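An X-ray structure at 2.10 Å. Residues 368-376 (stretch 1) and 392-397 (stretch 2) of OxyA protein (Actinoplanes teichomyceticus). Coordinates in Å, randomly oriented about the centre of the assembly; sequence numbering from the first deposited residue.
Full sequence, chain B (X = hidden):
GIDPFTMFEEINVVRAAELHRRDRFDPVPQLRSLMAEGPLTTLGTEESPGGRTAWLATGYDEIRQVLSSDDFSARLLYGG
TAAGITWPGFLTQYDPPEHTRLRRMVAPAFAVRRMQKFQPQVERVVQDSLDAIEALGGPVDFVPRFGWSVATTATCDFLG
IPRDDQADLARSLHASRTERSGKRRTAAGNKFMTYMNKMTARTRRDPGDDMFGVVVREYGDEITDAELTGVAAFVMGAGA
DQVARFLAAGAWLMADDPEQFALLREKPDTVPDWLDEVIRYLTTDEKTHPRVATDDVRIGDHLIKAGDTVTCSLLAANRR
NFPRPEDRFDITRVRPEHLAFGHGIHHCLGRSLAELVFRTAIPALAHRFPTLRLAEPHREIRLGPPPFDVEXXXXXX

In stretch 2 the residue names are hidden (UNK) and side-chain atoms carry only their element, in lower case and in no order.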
# COMPACT_ATOMS: atom_id res chain seq x y z
N ARG B 368 1.43 -11.07 41.53
CA ARG B 368 1.93 -12.44 41.42
C ARG B 368 3.46 -12.49 41.34
O ARG B 368 4.08 -13.36 41.93
CB ARG B 368 1.34 -13.16 40.21
CG ARG B 368 1.77 -14.61 40.07
CD ARG B 368 1.24 -15.48 41.21
NE ARG B 368 -0.20 -15.65 41.02
CZ ARG B 368 -0.78 -16.66 40.38
NH1 ARG B 368 -2.10 -16.66 40.25
NH2 ARG B 368 -0.08 -17.67 39.88
N PHE B 369 4.04 -11.57 40.59
CA PHE B 369 5.46 -11.57 40.33
C PHE B 369 6.04 -10.21 40.65
O PHE B 369 6.43 -9.48 39.75
CB PHE B 369 5.73 -11.95 38.86
CG PHE B 369 5.27 -13.34 38.47
CD1 PHE B 369 5.64 -14.45 39.21
CD2 PHE B 369 4.48 -13.54 37.33
CE1 PHE B 369 5.22 -15.73 38.86
CE2 PHE B 369 4.07 -14.81 36.96
CZ PHE B 369 4.44 -15.90 37.72
N PRO B 370 6.12 -9.85 41.95
CA PRO B 370 6.78 -8.58 42.31
C PRO B 370 8.28 -8.50 41.98
O PRO B 370 8.82 -7.40 41.95
CB PRO B 370 6.55 -8.49 43.83
CG PRO B 370 6.30 -9.89 44.26
CD PRO B 370 5.51 -10.49 43.13
N THR B 371 8.92 -9.65 41.73
CA THR B 371 10.32 -9.74 41.31
C THR B 371 10.51 -9.84 39.79
O THR B 371 11.62 -10.14 39.31
CB THR B 371 10.98 -10.98 41.95
OG1 THR B 371 10.14 -12.12 41.69
CG2 THR B 371 11.12 -10.81 43.46
N LEU B 372 9.45 -9.59 39.02
CA LEU B 372 9.50 -9.70 37.56
C LEU B 372 10.67 -8.90 36.98
O LEU B 372 10.86 -7.75 37.36
CB LEU B 372 8.19 -9.19 36.94
CG LEU B 372 7.94 -9.51 35.47
CD1 LEU B 372 7.58 -10.99 35.35
CD2 LEU B 372 6.83 -8.63 34.93
N ARG B 373 11.44 -9.51 36.09
CA ARG B 373 12.59 -8.86 35.45
C ARG B 373 12.82 -9.47 34.07
O ARG B 373 12.34 -10.56 33.78
CB ARG B 373 13.87 -9.05 36.31
CG ARG B 373 14.13 -10.50 36.71
CD ARG B 373 15.23 -10.70 37.75
NE ARG B 373 15.17 -12.08 38.26
CZ ARG B 373 15.72 -13.14 37.67
NH1 ARG B 373 15.55 -14.33 38.21
NH2 ARG B 373 16.43 -13.04 36.54
N LEU B 374 13.57 -8.76 33.24
CA LEU B 374 14.05 -9.32 31.97
C LEU B 374 14.95 -10.52 32.25
O LEU B 374 15.73 -10.50 33.21
CB LEU B 374 14.85 -8.27 31.18
CG LEU B 374 14.15 -6.97 30.81
CD1 LEU B 374 15.15 -5.99 30.21
CD2 LEU B 374 13.02 -7.24 29.85
N ALA B 375 14.82 -11.57 31.45
CA ALA B 375 15.65 -12.76 31.58
C ALA B 375 17.09 -12.47 31.14
O ALA B 375 18.03 -12.91 31.79
CB ALA B 375 15.08 -13.89 30.75
N GLU B 376 17.23 -11.74 30.04
CA GLU B 376 18.50 -11.31 29.48
C GLU B 376 18.50 -9.77 29.48
O GLU B 376 18.19 -9.16 28.45
CB GLU B 376 18.65 -11.84 28.04
CG GLU B 376 18.94 -13.35 27.92
CD GLU B 376 20.40 -13.67 27.61
OE1 GLU B 376 21.03 -12.96 26.80
OE2 GLU B 376 20.93 -14.66 28.17
N UNK B 392 9.03 -10.74 21.16
CA UNK B 392 9.30 -11.75 22.19
C UNK B 392 9.74 -11.04 23.46
O UNK B 392 10.48 -10.06 23.38
c UNK B 392 10.37 -12.73 21.71
N UNK B 393 9.23 -11.46 24.61
CA UNK B 393 9.54 -10.80 25.88
C UNK B 393 9.84 -11.83 26.96
O UNK B 393 8.95 -12.26 27.70
c UNK B 393 7.32 -8.30 27.89
c UNK B 393 9.70 -7.95 27.23
c UNK B 393 8.61 -8.99 27.51
c UNK B 393 8.39 -9.88 26.28
N UNK B 394 11.11 -12.23 27.03
CA UNK B 394 11.54 -13.29 27.94
C UNK B 394 11.71 -12.70 29.32
O UNK B 394 12.62 -11.91 29.56
c UNK B 394 12.66 -15.11 26.49
c UNK B 394 12.85 -13.95 27.48
c UNK B 394 12.08 -16.34 27.18
c UNK B 394 11.79 -14.71 25.30
N UNK B 395 10.82 -13.09 30.23
CA UNK B 395 10.86 -12.59 31.60
C UNK B 395 11.11 -13.72 32.56
O UNK B 395 10.82 -14.87 32.25
c UNK B 395 7.86 -10.08 31.59
c UNK B 395 9.13 -10.73 31.06
c UNK B 395 9.57 -11.87 31.97
c UNK B 395 10.23 -9.70 30.89
N UNK B 396 11.64 -13.36 33.72
CA UNK B 396 11.86 -14.29 34.82
C UNK B 396 11.42 -13.57 36.11
O UNK B 396 10.96 -12.43 36.05
o UNK B 396 14.46 -16.83 35.02
o UNK B 396 12.72 -16.56 36.27
c UNK B 396 13.33 -14.72 34.86
c UNK B 396 13.52 -16.14 35.42
N UNK B 397 11.51 -14.25 37.25
CA UNK B 397 11.09 -13.67 38.52
C UNK B 397 11.79 -14.36 39.69
O UNK B 397 12.63 -15.23 39.49
OXT UNK B 397 11.54 -14.08 40.86
c UNK B 397 9.57 -13.78 38.68
n UNK B 397 8.36 -17.26 39.13
c UNK B 397 8.17 -16.46 35.11
c UNK B 397 8.22 -17.17 37.77
c UNK B 397 8.85 -16.06 39.61
c UNK B 397 7.78 -18.12 36.84
c UNK B 397 9.04 -15.19 38.58
c UNK B 397 7.76 -17.74 35.52
c UNK B 397 8.65 -15.87 37.39
c UNK B 397 8.61 -15.53 36.03

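Position 392 carries a single side-chain carbon and no branch. That carbon is out of reach of stretch 1 and makes no contact. One carbon alone is CB, so the residue is Ala-392.

Position 393 has four side-chain carbons, forked at the second, and no heteroatom. The side chain leaves CA sideways, but its end comes nearer to stretch 1 and reaches the side chain of Leu-374. A four-carbon chain forked at the second carbon is leucine. In Leu-393, chi1 is t and chi2 is p, and CD1 lies 4.3 Å from CD2 of Leu-374.

Position 394 again shows four carbons with the fork at the second. CB lies 4.0 Å from CB of Ala-375, while the end of the side chain leads away and is exposed. The residue is Leu-394. Its backbone does more for the pairing: N of Ala-375 donates a hydrogen bond to O of Leu-394 at 2.9 Å, with an angle of 165°.

Position 395 repeats the pattern of four carbons forked at the second, and unlike Leu-394 it is buried. It packs against Leu-372 and Leu-374, with no polar atom to satisfy. This is Leu-395, with chi1 m and chi2 t. Its CD1 is 3.8 Å from CD2 of Leu-372, and its CD2 is 3.9 Å from CD2 of Leu-374. Leu-395 and Leu-374 form an antiparallel non-hydrogen-bonded pair, so no backbone hydrogen bond joins these two. CA of Leu-395 instead makes a CA-H...O contact with O of Arg-373 at 3.3 Å.

Position 396 has two side-chain carbons, the second carrying two oxygens. The second carbon lies 3.9 Å from NH1 of Arg-373. A carboxylate one carbon beyond CB is aspartate, Asp-396. It pairs with Arg-373 through two backbone hydrogen bonds: N of Arg-373 to O of Asp-396 at 3.0 Å, and N of Asp-396 to O of Arg-373 at 2.9 Å. Both side chains lie on the same face of the sheet. OD1 of Asp-396 is 4.1 Å from NH1 of Arg-373, but well out of the guanidinium plane. The charges are near each other without a salt bridge.

Position 397 has one carbon leading to fused five- and six-membered rings that hold eight carbons and one nitrogen. The rings lie against Phe-369. An indole identifies Trp-397, and OXT marks it as the chain terminus. The Phe-369 ring stacks face to face on the five-membered ring, with centroids 4.2 Å apart and planes at 30°. OG1 of Thr-371 donates a hydrogen bond to OXT of Trp-397 at 2.5 Å. A weak one runs from NH1 of Arg-373 to O of Trp-397 at 3.3 Å.

The contact is a short antiparallel pairing held by three backbone hydrogen bonds. Leucine packing supports it, and the aromatic stack extends it. Thr-371 hydrogen-bonds the terminal carboxylate and Arg-373 adds a weak bond, so the chain end is met at both its ring and its carboxylate.

Stretch 2, residues 392-397: ALLLDW
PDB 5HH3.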